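Local coordinates for 4-alpha-glucanotransferase (Corynebacterium glutamicum, PDB 5B68), which is an amylomaltase, also called disproportionating enzyme, whose main domain belongs to the TIM-barrel class of folds, at residues P428-P432 against V433-E437; H461-G464 against L465-F469. All coordinates share one frame; numbering follows the deposited sequence.

Following the chain from the N terminus, interaction 1 comes first, where the loop leaving strand 423-424 turns at 428-432 into the short helix 434-437. Helix 441-452 and barrel strand 456-459 come next, and interaction 2 then closes the turn 461-464 onto 465-469, the entry into strand 467-472. The two contacts are local and lie in series, neither nested nor crossed, with centres about 13 Å apart. They meet at P429 and L468, where P429 CB packs against L468 CD1 at 4.0 Å. Together they tie the end of a barrel strand to the four-stranded antiparallel sheet, and that sheet to the loop beside helix 434-437.

Interaction 1 (P428-P432 against V433-E437); sequences PPWHP and VRLAE
H431 swings its ring anti to the backbone N (chi1 -175°), and R434 sends CG anti to its carbonyl carbon and then runs extended from CG to NE, which lays the arginine across one face of the imidazole. CG sits over the ring, 3.7 Å from its centroid, in a CH-pi contact. Further out the guanidinium lies flat on the same ring, with centres 4.4 Å apart and planes inclined at 22°, so both the aliphatic and the polar part of R434 use the histidine as a platform. The imidazole edge faces the backbone: H431 CD2 lies 3.2 Å from V433 N, close to the ring plane. H431 ND1 is buried here and has no hydrogen-bonding partner in the model.

The carbonyl of the same residue is also used: L435 N donates to H431 O at 3.1 Å (161° at the hydrogen), an i to i+4 bond, and E437 N bonds in the same way to V433 O. The turn also brings L435 round to W430. L435 CD2 stands over the five-membered ring of the indole, 3.8 Å from its centroid, while L435 CD1 reaches the six-membered ring, 4.0 Å from W430 CZ3. One leucine thus spreads both methyls over the indole.

Helix 441-452 packs on this pair, P442 touching both W430 and L435 while L446 adds to the indole side. Further back along the loop, P429 lies against strands 409-413 and 467-472. On the helical side E437 forms a salt bridge with R71, and A436 O accepts a hydrogen bond from S76, at the start of strand 76-80, so this stretch lies between the antiparallel sheet that includes strand 467-472 and the R71-S76 edge of the beta-sandwich region.

Interaction 2 (H461-G464 against L465-F469); sequences HVLG and LFRLF
L465 N donates to V462 O at 2.9 Å, nearly straight at 169°, in a 3-10 turn that follows barrel strand 456-459 of the TIM-barrel fold and leads into strand 467-472. The next carbonyl, L463 O, is gripped twice: F466 N approaches from above the carbonyl plane, whereas R467 N lies in it at 3.0 Å. Two donors on one oxygen fix the exit from the turn just where the strand begins. At G464 the backbone comes close enough for a CA-H...O contact, with CA 3.2 Å from R467 O.

Among the side chains, V462 CG2 lies anti to the backbone N and presses on L465 CD1 at 3.4 Å, a tight carbon pair; helix 487-500 packs against that leucine. L463 reaches across with CD1 over one face of the R467 guanidinium, whose NH2 makes a salt bridge with E514. The F466 ring turns its edge toward L463 O.

L468 comes back over the turn, its CD2 3.5 Å from G464 CA and also at the edge of the H461 imidazole. Next to CD2 on that edge, H461 NE2 meets two waters: one accepts from F469 N, and the other, 2.8 Å from H461 NE2, donates to R467 O.

Interaction 1 (P428-P432 against V433-E437)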
loop_
_atom_site.group_PDB
_atom_site.type_symbol
_atom_site.label_atom_id
_atom_site.label_comp_id
_atom_site.label_asym_id
_atom_site.label_seq_id
_atom_site.Cartn_x
_atom_site.Cartn_y
_atom_site.Cartn_z
ATOM N N PRO A 428 -1.285 -13.650 1.249
ATOM C CA PRO A 428 -0.651 -14.310 2.392
ATOM C C PRO A 428 -0.109 -13.286 3.386
ATOM O O PRO A 428 0.548 -12.339 2.977
ATOM C CB PRO A 428 0.472 -15.122 1.738
ATOM C CG PRO A 428 0.873 -14.343 0.546
ATOM C CD PRO A 428 -0.406 -13.667 0.076
ATOM N N PRO A 429 -0.386 -13.445 4.680
ATOM C CA PRO A 429 0.090 -12.409 5.595
ATOM C C PRO A 429 1.543 -12.600 5.932
ATOM O O PRO A 429 2.070 -13.686 5.884
ATOM C CB PRO A 429 -0.764 -12.626 6.818
ATOM C CG PRO A 429 -1.108 -14.081 6.810
ATOM C CD PRO A 429 -1.260 -14.412 5.361
ATOM N N TRP A 430 2.145 -11.558 6.469
ATOM C CA TRP A 430 3.441 -11.704 7.083
ATOM C C TRP A 430 3.304 -12.706 8.227
ATOM O O TRP A 430 2.283 -12.796 8.860
ATOM C CB TRP A 430 3.874 -10.405 7.743
ATOM C CG TRP A 430 4.182 -9.228 6.904
ATOM C CD1 TRP A 430 3.613 -8.009 6.998
ATOM C CD2 TRP A 430 5.209 -9.106 5.918
ATOM N NE1 TRP A 430 4.178 -7.139 6.115
ATOM C CE2 TRP A 430 5.170 -7.786 5.439
ATOM C CE3 TRP A 430 6.143 -9.981 5.383
ATOM C CZ2 TRP A 430 6.023 -7.331 4.455
ATOM C CZ3 TRP A 430 6.987 -9.523 4.410
ATOM C CH2 TRP A 430 6.919 -8.215 3.952
ATOM N N HIS A 431 4.358 -13.456 8.471
ATOM C CA HIS A 431 4.463 -14.215 9.675
ATOM C C HIS A 431 4.979 -13.234 10.764
ATOM O O HIS A 431 6.075 -12.686 10.599
ATOM C CB HIS A 431 5.471 -15.373 9.466
ATOM C CG HIS A 431 5.542 -16.285 10.636
ATOM N ND1 HIS A 431 5.146 -17.604 10.609
ATOM C CD2 HIS A 431 5.859 -16.020 11.920
ATOM C CE1 HIS A 431 5.234 -18.106 11.830
ATOM N NE2 HIS A 431 5.705 -17.175 12.630
ATOM N N PRO A 432 4.184 -12.971 11.829
ATOM C CA PRO A 432 4.591 -11.976 12.818
ATOM C C PRO A 432 5.955 -12.183 13.496
ATOM O O PRO A 432 6.578 -11.174 13.873
ATOM C CB PRO A 432 3.517 -12.031 13.874
ATOM C CG PRO A 432 2.323 -12.672 13.195
ATOM C CD PRO A 432 2.836 -13.499 12.059
ATOM N N VAL A 433 6.333 -13.422 13.777
ATOM C CA VAL A 433 7.670 -13.701 14.365
ATOM C C VAL A 433 8.776 -13.766 13.374
ATOM O O VAL A 433 9.868 -13.204 13.584
ATOM C CB VAL A 433 7.658 -14.993 15.250
ATOM C CG1 VAL A 433 9.034 -15.296 15.850
ATOM C CG2 VAL A 433 6.588 -14.873 16.323
ATOM N N ARG A 434 8.611 -14.522 12.296
ATOM C CA ARG A 434 9.680 -14.701 11.342
ATOM C C ARG A 434 10.070 -13.410 10.645
ATOM O O ARG A 434 11.239 -13.188 10.379
ATOM C CB ARG A 434 9.337 -15.778 10.304
ATOM C CG ARG A 434 9.160 -17.135 10.952
ATOM C CD ARG A 434 8.770 -18.173 9.957
ATOM N NE ARG A 434 8.697 -19.411 10.729
ATOM C CZ ARG A 434 7.955 -20.484 10.446
ATOM N NH1 ARG A 434 7.204 -20.535 9.354
ATOM N NH2 ARG A 434 7.985 -21.526 11.282
ATOM N N LEU A 435 9.117 -12.512 10.401
ATOM C CA LEU A 435 9.452 -11.229 9.840
ATOM C C LEU A 435 10.397 -10.514 10.832
ATOM O O LEU A 435 11.319 -9.905 10.420
ATOM C CB LEU A 435 8.195 -10.361 9.596
ATOM C CG LEU A 435 8.484 -8.988 8.957
ATOM C CD1 LEU A 435 9.241 -9.008 7.660
ATOM C CD2 LEU A 435 7.222 -8.212 8.843
ATOM N N ALA A 436 10.100 -10.593 12.132
ATOM C CA ALA A 436 10.914 -9.938 13.159
ATOM C C ALA A 436 12.311 -10.614 13.275
ATOM O O ALA A 436 13.349 -9.909 13.543
ATOM C CB ALA A 436 10.160 -9.930 14.465
ATOM N N GLU A 437 12.356 -11.921 13.088
ATOM C CA GLU A 437 13.605 -12.679 13.096
ATOM C C GLU A 437 14.505 -12.266 11.959
ATOM O O GLU A 437 15.705 -12.371 12.051
ATOM C CB GLU A 437 13.361 -14.177 13.063
ATOM C CG GLU A 437 12.756 -14.681 14.345
ATOM C CD GLU A 437 12.467 -16.163 14.326
ATOM O OE1 GLU A 437 12.262 -16.718 13.252
ATOM O OE2 GLU A 437 12.447 -16.763 15.395
#

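Interaction 2 (H461-G464 against L465-F469)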
loop_
_atom_site.group_PDB
_atom_site.type_symbol
_atom_site.label_atom_id
_atom_site.label_comp_id
_atom_site.label_asym_id
_atom_site.label_seq_id
_atom_site.Cartn_x
_atom_site.Cartn_y
_atom_site.Cartn_z
ATOM N N HIS A 461 -5.229 0.066 4.082
ATOM C CA HIS A 461 -5.459 -0.794 5.238
ATOM C C HIS A 461 -4.406 -0.644 6.349
ATOM O O HIS A 461 -3.717 -1.574 6.680
ATOM C CB HIS A 461 -5.576 -2.250 4.822
ATOM C CG HIS A 461 -6.280 -3.101 5.829
ATOM N ND1 HIS A 461 -7.569 -2.851 6.238
ATOM C CD2 HIS A 461 -5.876 -4.194 6.516
ATOM C CE1 HIS A 461 -7.927 -3.754 7.129
ATOM N NE2 HIS A 461 -6.918 -4.580 7.313
ATOM N N VAL A 462 -4.266 0.560 6.867
ATOM C CA VAL A 462 -3.216 0.857 7.825
ATOM C C VAL A 462 -3.369 0.042 9.106
ATOM O O VAL A 462 -2.418 -0.207 9.803
ATOM C CB VAL A 462 -3.118 2.343 8.131
ATOM C CG1 VAL A 462 -4.274 2.787 8.983
ATOM C CG2 VAL A 462 -1.777 2.655 8.764
ATOM N N LEU A 463 -4.592 -0.354 9.422
ATOM C CA LEU A 463 -4.806 -1.245 10.606
ATOM C C LEU A 463 -3.949 -2.521 10.610
ATOM O O LEU A 463 -3.631 -3.032 11.684
ATOM C CB LEU A 463 -6.272 -1.573 10.763
ATOM C CG LEU A 463 -6.655 -2.352 12.022
ATOM C CD1 LEU A 463 -6.406 -1.629 13.338
ATOM C CD2 LEU A 463 -8.106 -2.847 11.892
ATOM N N GLY A 464 -3.570 -2.975 9.406
ATOM C CA GLY A 464 -2.648 -4.071 9.161
ATOM C C GLY A 464 -1.263 -3.891 9.713
ATOM O O GLY A 464 -0.483 -4.858 9.741
ATOM N N LEU A 465 -0.916 -2.695 10.142
ATOM C CA LEU A 465 0.342 -2.487 10.869
ATOM C C LEU A 465 0.179 -3.010 12.308
ATOM O O LEU A 465 1.189 -3.137 13.036
ATOM C CB LEU A 465 0.716 -1.029 10.850
ATOM C CG LEU A 465 0.925 -0.370 9.455
ATOM C CD1 LEU A 465 1.141 1.121 9.676
ATOM C CD2 LEU A 465 2.103 -0.901 8.726
ATOM N N PHE A 466 -1.083 -3.201 12.760
ATOM C CA PHE A 466 -1.412 -3.636 14.092
ATOM C C PHE A 466 -1.847 -5.094 14.137
ATOM O O PHE A 466 -1.455 -5.835 15.025
ATOM C CB PHE A 466 -2.489 -2.717 14.704
ATOM C CG PHE A 466 -2.055 -1.263 14.793
ATOM C CD1 PHE A 466 -2.116 -0.443 13.681
ATOM C CD2 PHE A 466 -1.558 -0.747 15.982
ATOM C CE1 PHE A 466 -1.728 0.874 13.763
ATOM C CE2 PHE A 466 -1.148 0.549 16.056
ATOM C CZ PHE A 466 -1.206 1.381 14.917
ATOM N N ARG A 467 -2.766 -5.456 13.259
ATOM C CA ARG A 467 -3.332 -6.767 13.230
ATOM C C ARG A 467 -3.940 -7.008 11.848
ATOM O O ARG A 467 -4.288 -6.042 11.133
ATOM C CB ARG A 467 -4.411 -6.863 14.349
ATOM C CG ARG A 467 -5.618 -5.984 14.062
ATOM C CD ARG A 467 -6.543 -5.903 15.260
ATOM N NE ARG A 467 -6.013 -5.077 16.338
ATOM C CZ ARG A 467 -6.668 -4.058 16.893
ATOM N NH1 ARG A 467 -6.097 -3.372 17.842
ATOM N NH2 ARG A 467 -7.867 -3.693 16.460
ATOM N N LEU A 468 -4.106 -8.261 11.463
ATOM C CA LEU A 468 -4.814 -8.583 10.229
ATOM C C LEU A 468 -5.865 -9.567 10.560
ATOM O O LEU A 468 -5.613 -10.489 11.323
ATOM C CB LEU A 468 -3.877 -9.197 9.191
ATOM C CG LEU A 468 -2.929 -8.173 8.522
ATOM C CD1 LEU A 468 -1.885 -8.910 7.691
ATOM C CD2 LEU A 468 -3.650 -7.129 7.699
ATOM N N PHE A 469 -6.993 -9.460 9.908
ATOM C CA PHE A 469 -7.983 -10.530 9.884
ATOM C C PHE A 469 -7.617 -11.544 8.857
ATOM O O PHE A 469 -7.463 -11.183 7.714
ATOM C CB PHE A 469 -9.361 -9.965 9.590
ATOM C CG PHE A 469 -10.453 -10.941 9.815
ATOM C CD1 PHE A 469 -10.894 -11.238 11.103
ATOM C CD2 PHE A 469 -11.017 -11.605 8.750
ATOM C CE1 PHE A 469 -11.896 -12.189 11.303
ATOM C CE2 PHE A 469 -12.010 -12.560 8.945
ATOM C CZ PHE A 469 -12.456 -12.850 10.205
HETATM O O HOH W 1 -7.360 -7.604 7.724
HETATM O O HOH W 2 -6.840 -5.399 10.019
#